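Local coordinates for DNA sulfur modification protein DndE (Escherichia coli, PDB 4LRV) that probably binds DNA as part of the Dnd machinery, which places sulfur in the DNA backbone as a phosphorothioate modification, at residues R11-E14 and D15-K19. Residues are numbered along the deposited sequence; the frame is centred on the assembly and turned at random.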
ATOM      1  N   ARG A  11      17.441   5.515 -21.965  1.00 17.32           N
ATOM      2  CA  ARG A  11      18.313   5.883 -20.874  1.00 18.49           C
ATOM      3  C   ARG A  11      17.872   7.240 -20.331  1.00 18.89           C
ATOM      4  O   ARG A  11      17.673   7.399 -19.116  1.00 19.25           O
ATOM      5  CB  ARG A  11      19.770   5.913 -21.349  1.00 19.00           C
ATOM      6  CG  ARG A  11      20.766   6.418 -20.320  1.00 19.79           C
ATOM      7  CD  ARG A  11      21.003   5.409 -19.214  1.00 20.72           C
ATOM      8  NE  ARG A  11      22.005   5.902 -18.280  1.00 20.77           N
ATOM      9  CZ  ARG A  11      21.773   6.240 -17.015  1.00 21.65           C
ATOM     10  NH1 ARG A  11      20.551   6.119 -16.492  1.00 20.87           N
ATOM     11  NH2 ARG A  11      22.779   6.692 -16.261  1.00 21.79           N
ATOM     12  N   GLN A  12      17.682   8.196 -21.238  1.00 19.09           N
ATOM     13  CA  GLN A  12      17.227   9.535 -20.878  1.00 20.05           C
ATOM     14  C   GLN A  12      16.035   9.444 -19.922  1.00 19.85           C
ATOM     15  O   GLN A  12      16.054  10.050 -18.841  1.00 20.48           O
ATOM     16  CB  GLN A  12      16.867  10.334 -22.138  1.00 20.82           C
ATOM     17  CG  GLN A  12      16.362  11.753 -21.877  1.00 24.54           C
ATOM     18  CD  GLN A  12      16.028  12.514 -23.165  1.00 29.63           C
ATOM     19  OE1 GLN A  12      14.927  12.395 -23.707  1.00 31.41           O
ATOM     20  NE2 GLN A  12      16.983  13.307 -23.654  1.00 30.80           N
ATOM     21  N   THR A  13      15.018   8.669 -20.311  1.00 18.49           N
ATOM     22  CA  THR A  13      13.807   8.496 -19.502  1.00 17.13           C
ATOM     23  C   THR A  13      14.048   7.819 -18.149  1.00 16.49           C
ATOM     24  O   THR A  13      13.549   8.296 -17.134  1.00 15.98           O
ATOM     25  CB  THR A  13      12.735   7.705 -20.268  1.00 16.95           C
ATOM     26  OG1 THR A  13      12.281   8.489 -21.373  1.00 17.04           O
ATOM     27  CG2 THR A  13      11.534   7.350 -19.357  1.00 16.09           C
ATOM     28  N   GLU A  14      14.790   6.709 -18.142  1.00 16.12           N
ATOM     29  CA  GLU A  14      15.060   5.973 -16.909  1.00 16.05           C
ATOM     30  C   GLU A  14      15.661   6.902 -15.865  1.00 16.49           C
ATOM     31  O   GLU A  14      15.241   6.904 -14.706  1.00 15.83           O
ATOM     32  CB  GLU A  14      15.995   4.785 -17.146  1.00 15.86           C
ATOM     33  CG  GLU A  14      15.276   3.444 -17.272  1.00 17.66           C
ATOM     34  CD  GLU A  14      16.225   2.235 -17.209  1.00 19.82           C
ATOM     35  OE1 GLU A  14      17.466   2.435 -17.211  1.00 19.34           O
ATOM     36  OE2 GLU A  14      15.718   1.082 -17.141  1.00 20.47           O
ATOM     37  N   ASP A  15      16.631   7.700 -16.303  1.00 17.39           N
ATOM     38  CA  ASP A  15      17.318   8.642 -15.441  1.00 18.38           C
ATOM     39  C   ASP A  15      16.378   9.668 -14.804  1.00 17.40           C
ATOM     40  O   ASP A  15      16.526  10.001 -13.631  1.00 16.82           O
ATOM     41  CB  ASP A  15      18.441   9.332 -16.220  1.00 19.66           C
ATOM     42  CG  ASP A  15      19.308  10.180 -15.337  1.00 23.06           C
ATOM     43  OD1 ASP A  15      19.420   9.882 -14.119  1.00 24.54           O
ATOM     44  OD2 ASP A  15      19.880  11.156 -15.867  1.00 27.69           O
ATOM     45  N   GLN A  16      15.405  10.157 -15.569  1.00 17.13           N
ATOM     46  CA  GLN A  16      14.398  11.070 -15.018  1.00 16.95           C
ATOM     47  C   GLN A  16      13.429  10.361 -14.078  1.00 16.07           C
ATOM     48  O   GLN A  16      12.986  10.938 -13.093  1.00 16.41           O
ATOM     49  CB  GLN A  16      13.617  11.761 -16.122  1.00 17.65           C
ATOM     50  CG  GLN A  16      14.437  12.661 -17.029  1.00 20.54           C
ATOM     51  CD  GLN A  16      13.595  13.196 -18.157  1.00 24.19           C
ATOM     52  OE1 GLN A  16      13.578  12.638 -19.262  1.00 25.15           O
ATOM     53  NE2 GLN A  16      12.850  14.261 -17.877  1.00 25.37           N
ATOM     54  N   LEU A  17      13.105   9.109 -14.366  1.00 15.32           N
ATOM     55  CA  LEU A  17      12.291   8.322 -13.439  1.00 15.23           C
ATOM     56  C   LEU A  17      12.990   8.166 -12.090  1.00 15.65           C
ATOM     57  O   LEU A  17      12.352   8.296 -11.043  1.00 16.46           O
ATOM     58  CB  LEU A  17      11.927   6.957 -14.031  1.00 14.65           C
ATOM     59  CG  LEU A  17      11.058   7.008 -15.293  1.00 14.16           C
ATOM     60  CD1 LEU A  17      11.014   5.646 -15.965  1.00 15.08           C
ATOM     61  CD2 LEU A  17       9.656   7.481 -14.973  1.00 13.86           C
ATOM     62  N   LYS A  18      14.301   7.924 -12.127  1.00 15.71           N
ATOM     63  CA  LYS A  18      15.121   7.754 -10.933  1.00 16.16           C
ATOM     64  C   LYS A  18      15.113   8.997 -10.037  1.00 16.81           C
ATOM     65  O   LYS A  18      15.107   8.881  -8.811  1.00 16.80           O
ATOM     66  CB  LYS A  18      16.566   7.410 -11.327  1.00 16.11           C
ATOM     67  CG  LYS A  18      17.553   7.436 -10.151  1.00 17.68           C
ATOM     68  CD  LYS A  18      18.998   7.587 -10.584  1.00 20.37           C
ATOM     69  CE  LYS A  18      19.866   7.999  -9.398  1.00 22.56           C
ATOM     70  NZ  LYS A  18      21.301   8.198  -9.779  1.00 23.70           N
ATOM     71  N   LYS A  19      15.124  10.178 -10.657  1.00 17.53           N
ATOM     72  CA  LYS A  19      15.224  11.444  -9.931  1.00 17.63           C
ATOM     73  C   LYS A  19      13.911  11.785  -9.278  1.00 17.50           C
ATOM     74  O   LYS A  19      13.892  12.289  -8.169  1.00 17.47           O
ATOM     75  CB  LYS A  19      15.650  12.580 -10.852  1.00 17.55           C
ATOM     76  CG  LYS A  19      17.075  12.459 -11.324  1.00 18.69           C
ATOM     77  CD  LYS A  19      17.391  13.501 -12.376  1.00 20.64           C
ATOM     78  CE  LYS A  19      18.634  13.115 -13.140  1.00 22.21           C
ATOM     79  NZ  LYS A  19      19.548  14.271 -13.289  1.00 23.42           N
TER
HETATM   80  O   HOH W   1      20.334   7.540 -13.831  1.00 27.91           O
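The opening turns of helix 11-23 are tied by successive i to i+4 bonds, and on one flank Arg11 and Asp15 are joined through a water. Asp15 N donates to Arg11 O at 3.0 Å, Leu17 N to Thr13 O at 2.9 Å and Lys18 N to Glu14 O at 2.9 Å, the first almost straight at 172°; the bond from Gln16 N to Gln12 O is weak. Arg11 and Asp15 form no direct salt bridge: Arg11 NH1 stands 4.6 Å from Asp15 OD1, which lies well out of the guanidinium plane, and the guanidinium and carboxylate planes are 50° apart. The water instead sits in plane at the guanidinium edge, accepting from Arg11 NH1 at 3.0 Å and donating to Asp15 OD1. A bend in the Arg11 chain at chi2 (73°) turns it along the helix, and its NH1 comes to 3.9 Å from Asp15 CB. On the buried flank Thr13 and Leu17 run side by side, methyl CG2 of Thr13 meeting CD1 of Leu17 at 3.8 Å, and both also touch helix 87-103. Gln16 lays CG 3.6 Å from Gln12 O, while its side chain packs on Ile102; an alanine here, ending at CB, would probably leave the Gln12 carbonyl less covered and open a gap beside Ile102. The carboxylate of Glu14 accepts from the backbone N of Thr58 and Leu59, one oxygen to each, and Lys18 NZ reaches Gly22 O of the second subunit. Polar ends thus link the helix to a loop and to a neighbouring chain, whereas the Arg11-Asp15 attraction, relayed by a water, is likely to be weaker than direct contact of the two charged groups would give.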